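Long-range contact in TCP pilus virulence regulatory protein (Vibrio cholerae, PDB 3GBG), which is the AraC-family transcriptional regulator ToxT, which probably activates virulence genes such as those of the toxin-coregulated pilus, and binds a fatty acid that probably tunes its activity: residues N10-S15 with F268-V273. Sequence-based numbering, arbitrary orientation.
Sequences NVYRMS and FMLTGV. With PAM (palmitoleic acid), chain B.
Tyr12 on strand 7-14 packs against Met269 and Leu270 at the end of helix 263-269. CB of Tyr12 lies 4.1 Å from C11 of the palmitoleic acid. CG sits anti to the carbonyl carbon (chi1 -57°), which lays the CG-CD1 part of the ring against C11-C13 and carries the hydroxyl to the carboxylate. C12 covers one face, displaced toward the rim, 3.7 Å from Tyr12 CD1. CD2 meets Met269 CB at 4.2 Å, near the ring plane. CE2 approaches Leu270 CD2 obliquely, at 4.1 Å. CE1 and CZ come near O1 of the lipid. At the tip, Tyr12 OH donates a hydrogen bond to O1, 2.6 Å. Tyr266 is also hydrogen-bonded to this hydroxyl. Met269 SD reaches the far end of the same chain, 3.6 Å from C15. No direct hydrogen bond joins the two segments. One water accepts from Arg13 N (2.9 Å) and donates weakly to Met269 O. The guanidinium of Arg13 comes unusually close to Val273 CG1, so its detail is doubtful. The contact joins the cupin-like N-terminal domain to the C-terminal end of the AraC-type DNA-binding region, beside the fatty-acid pocket, to which Tyr12 and Lys31 contribute from the former and Lys230 and Met269 from the latter.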
ATOM      1  N   ASN A  10      -2.048  -2.055 -11.044  1.00 27.30           N
ATOM      2  CA  ASN A  10      -0.797  -2.439 -11.681  1.00 25.61           C
ATOM      3  C   ASN A  10      -0.645  -3.955 -11.609  1.00 24.18           C
ATOM      4  O   ASN A  10      -1.198  -4.599 -10.721  1.00 24.52           O
ATOM      5  CB  ASN A  10       0.393  -1.777 -10.986  1.00 26.82           C
ATOM      6  CG  ASN A  10       0.335  -0.270 -11.040  1.00 28.22           C
ATOM      7  OD1 ASN A  10      -0.190   0.376 -10.132  1.00 29.60           O
ATOM      8  ND2 ASN A  10       0.864   0.301 -12.112  1.00 28.42           N
ATOM      9  N   VAL A  11       0.091  -4.516 -12.560  1.00 23.38           N
ATOM     10  CA  VAL A  11       0.331  -5.953 -12.596  1.00 22.65           C
ATOM     11  C   VAL A  11       1.832  -6.173 -12.648  1.00 23.53           C
ATOM     12  O   VAL A  11       2.522  -5.604 -13.497  1.00 23.75           O
ATOM     13  CB  VAL A  11      -0.321  -6.619 -13.832  1.00 23.90           C
ATOM     14  CG1 VAL A  11      -0.147  -8.141 -13.767  1.00 23.67           C
ATOM     15  CG2 VAL A  11      -1.803  -6.275 -13.889  1.00 24.76           C
ATOM     16  N   TYR A  12       2.335  -6.984 -11.724  1.00 22.17           N
ATOM     17  CA  TYR A  12       3.764  -7.268 -11.650  1.00 21.40           C
ATOM     18  C   TYR A  12       4.051  -8.738 -11.907  1.00 22.79           C
ATOM     19  O   TYR A  12       3.370  -9.627 -11.385  1.00 21.92           O
ATOM     20  CB  TYR A  12       4.319  -6.894 -10.276  1.00 20.99           C
ATOM     21  CG  TYR A  12       4.091  -5.449  -9.893  1.00 22.17           C
ATOM     22  CD1 TYR A  12       3.002  -5.076  -9.112  1.00 22.37           C
ATOM     23  CD2 TYR A  12       4.958  -4.459 -10.326  1.00 23.31           C
ATOM     24  CE1 TYR A  12       2.780  -3.743  -8.767  1.00 22.02           C
ATOM     25  CE2 TYR A  12       4.754  -3.126  -9.993  1.00 25.25           C
ATOM     26  CZ  TYR A  12       3.663  -2.771  -9.215  1.00 23.58           C
ATOM     27  OH  TYR A  12       3.451  -1.449  -8.900  1.00 25.10           O
ATOM     28  N   ARG A  13       5.074  -8.984 -12.712  1.00 24.74           N
ATOM     29  CA  ARG A  13       5.497 -10.337 -13.060  1.00 27.84           C
ATOM     30  C   ARG A  13       6.337 -10.889 -11.905  1.00 27.32           C
ATOM     31  O   ARG A  13       7.151 -10.171 -11.332  1.00 27.96           O
ATOM     32  CB  ARG A  13       6.339 -10.279 -14.342  1.00 33.30           C
ATOM     33  CG  ARG A  13       6.886 -11.610 -14.839  1.00 41.71           C
ATOM     34  CD  ARG A  13       5.883 -12.333 -15.721  1.00 47.54           C
ATOM     35  NE  ARG A  13       6.549 -13.097 -16.776  1.00 52.18           N
ATOM     36  CZ  ARG A  13       7.344 -12.559 -17.697  1.00 54.72           C
ATOM     37  NH1 ARG A  13       7.578 -11.252 -17.696  1.00 55.46           N
ATOM     38  NH2 ARG A  13       7.905 -13.329 -18.621  1.00 56.25           N
ATOM     39  N   MET A  14       6.127 -12.155 -11.562  1.00 24.86           N
ATOM     40  CA  MET A  14       6.886 -12.796 -10.492  1.00 25.34           C
ATOM     41  C   MET A  14       7.507 -14.090 -11.030  1.00 25.22           C
ATOM     42  O   MET A  14       6.799 -15.069 -11.283  1.00 23.70           O
ATOM     43  CB  MET A  14       5.975 -13.119  -9.308  1.00 27.82           C
ATOM     44  CG  MET A  14       6.553 -12.708  -7.977  1.00 29.58           C
ATOM     45  SD  MET A  14       5.881 -13.576  -6.557  1.00 27.66           S
ATOM     46  CE  MET A  14       7.302 -13.644  -5.560  1.00 29.69           C
ATOM     47  N   SER A  15       8.827 -14.085 -11.213  1.00 24.24           N
ATOM     48  CA  SER A  15       9.537 -15.245 -11.730  1.00 26.67           C
ATOM     49  C   SER A  15       9.425 -16.435 -10.793  1.00 25.32           C
ATOM     50  O   SER A  15       9.259 -16.269  -9.583  1.00 23.76           O
ATOM     51  CB  SER A  15      11.016 -14.913 -11.954  1.00 26.68           C
ATOM     52  OG  SER A  15      11.176 -13.909 -12.926  1.00 34.78           O
ATOM     53  N   PHE A 268      10.981  -0.020 -14.503  1.00 41.33           N
ATOM     54  CA  PHE A 268      10.934  -0.956 -15.618  1.00 43.39           C
ATOM     55  C   PHE A 268       9.783  -1.938 -15.436  1.00 44.20           C
ATOM     56  O   PHE A 268       9.132  -2.335 -16.402  1.00 44.36           O
ATOM     57  CB  PHE A 268      12.272  -1.704 -15.726  1.00 45.74           C
ATOM     58  CG  PHE A 268      12.269  -2.832 -16.730  1.00 48.79           C
ATOM     59  CD1 PHE A 268      12.065  -4.149 -16.320  1.00 50.22           C
ATOM     60  CD2 PHE A 268      12.465  -2.577 -18.084  1.00 50.15           C
ATOM     61  CE1 PHE A 268      12.059  -5.197 -17.244  1.00 50.81           C
ATOM     62  CE2 PHE A 268      12.460  -3.615 -19.018  1.00 50.21           C
ATOM     63  CZ  PHE A 268      12.257  -4.928 -18.598  1.00 50.69           C
ATOM     64  N   MET A 269       9.527  -2.318 -14.189  1.00 45.10           N
ATOM     65  CA  MET A 269       8.450  -3.254 -13.895  1.00 46.86           C
ATOM     66  C   MET A 269       7.090  -2.613 -14.157  1.00 47.86           C
ATOM     67  O   MET A 269       6.083  -3.310 -14.269  1.00 49.11           O
ATOM     68  CB  MET A 269       8.530  -3.715 -12.440  1.00 46.54           C
ATOM     69  CG  MET A 269       9.889  -4.264 -12.037  1.00 47.75           C
ATOM     70  SD  MET A 269       9.899  -4.948 -10.363  1.00 48.19           S
ATOM     71  CE  MET A 269      10.211  -6.688 -10.705  1.00 48.95           C
ATOM     72  N   LEU A 270       7.067  -1.286 -14.253  1.00 48.33           N
ATOM     73  CA  LEU A 270       5.828  -0.571 -14.513  1.00 49.38           C
ATOM     74  C   LEU A 270       5.467  -0.644 -15.989  1.00 51.42           C
ATOM     75  O   LEU A 270       4.554   0.044 -16.448  1.00 50.75           O
ATOM     76  CB  LEU A 270       5.947   0.897 -14.086  1.00 48.32           C
ATOM     77  CG  LEU A 270       6.085   1.198 -12.591  1.00 46.68           C
ATOM     78  CD1 LEU A 270       6.105   2.706 -12.378  1.00 46.46           C
ATOM     79  CD2 LEU A 270       4.923   0.574 -11.829  1.00 45.59           C
ATOM     80  N   THR A 271       6.190  -1.476 -16.733  1.00 54.07           N
ATOM     81  CA  THR A 271       5.935  -1.635 -18.161  1.00 56.12           C
ATOM     82  C   THR A 271       4.874  -2.699 -18.417  1.00 57.72           C
ATOM     83  O   THR A 271       3.877  -2.439 -19.087  1.00 59.29           O
ATOM     84  CB  THR A 271       7.221  -2.023 -18.921  1.00 56.20           C
ATOM     85  OG1 THR A 271       8.168  -0.952 -18.834  1.00 55.48           O
ATOM     86  CG2 THR A 271       6.908  -2.301 -20.387  1.00 56.58           C
ATOM     87  N   GLY A 272       5.093  -3.896 -17.882  1.00 58.40           N
ATOM     88  CA  GLY A 272       4.145  -4.977 -18.076  1.00 59.44           C
ATOM     89  C   GLY A 272       4.420  -5.710 -19.376  1.00 60.16           C
ATOM     90  O   GLY A 272       4.674  -5.099 -20.407  1.00 60.50           O
ATOM     91  N   VAL A 273       4.364  -7.034 -19.320  1.00 60.53           N
ATOM     92  CA  VAL A 273       4.613  -7.868 -20.486  1.00 61.08           C
ATOM     93  C   VAL A 273       3.334  -8.518 -20.994  1.00 61.37           C
ATOM     94  O   VAL A 273       2.231  -8.212 -20.522  1.00 61.59           O
ATOM     95  CB  VAL A 273       5.645  -8.971 -20.164  1.00 60.96           C
ATOM     96  CG1 VAL A 273       5.126  -9.855 -19.038  1.00 60.62           C
ATOM     97  CG2 VAL A 273       5.925  -9.804 -21.410  1.00 61.19           C
TER
HETATM   98  C1  PAM B5975       2.683  -0.466  -5.619  1.00 35.04           C
HETATM   99  O1  PAM B5975       2.202  -0.892  -6.692  1.00 34.53           O
HETATM  100  O2  PAM B5975       2.069   0.428  -5.006  1.00 32.51           O
HETATM  101  C2  PAM B5975       3.991  -1.024  -5.083  1.00 35.39           C
HETATM  102  C3  PAM B5975       3.834  -1.391  -3.603  1.00 36.97           C
HETATM  103  C4  PAM B5975       4.008  -2.887  -3.395  1.00 38.18           C
HETATM  104  C5  PAM B5975       2.956  -3.436  -2.435  1.00 36.87           C
HETATM  105  C6  PAM B5975       2.099  -4.498  -3.116  1.00 36.36           C
HETATM  106  C7  PAM B5975       2.511  -5.902  -2.681  1.00 35.60           C
HETATM  107  C8  PAM B5975       2.419  -6.884  -3.839  1.00 34.05           C
HETATM  108  C9  PAM B5975       3.655  -7.793  -3.883  1.00 35.17           C
HETATM  109  C10 PAM B5975       4.478  -7.834  -4.920  1.00 34.57           C
HETATM  110  C11 PAM B5975       4.268  -6.973  -6.179  1.00 35.65           C
HETATM  111  C12 PAM B5975       5.069  -5.673  -6.113  1.00 35.82           C
HETATM  112  C13 PAM B5975       6.463  -5.856  -6.683  1.00 36.80           C
HETATM  113  C14 PAM B5975       7.313  -4.618  -6.432  1.00 35.41           C
HETATM  114  C15 PAM B5975       8.711  -4.807  -6.995  1.00 37.29           C
HETATM  115  C16 PAM B5975       9.706  -5.120  -5.885  1.00 37.33           C
HETATM  116  O   HOH W   1       6.032  -6.693 -14.246  1.00 37.68           O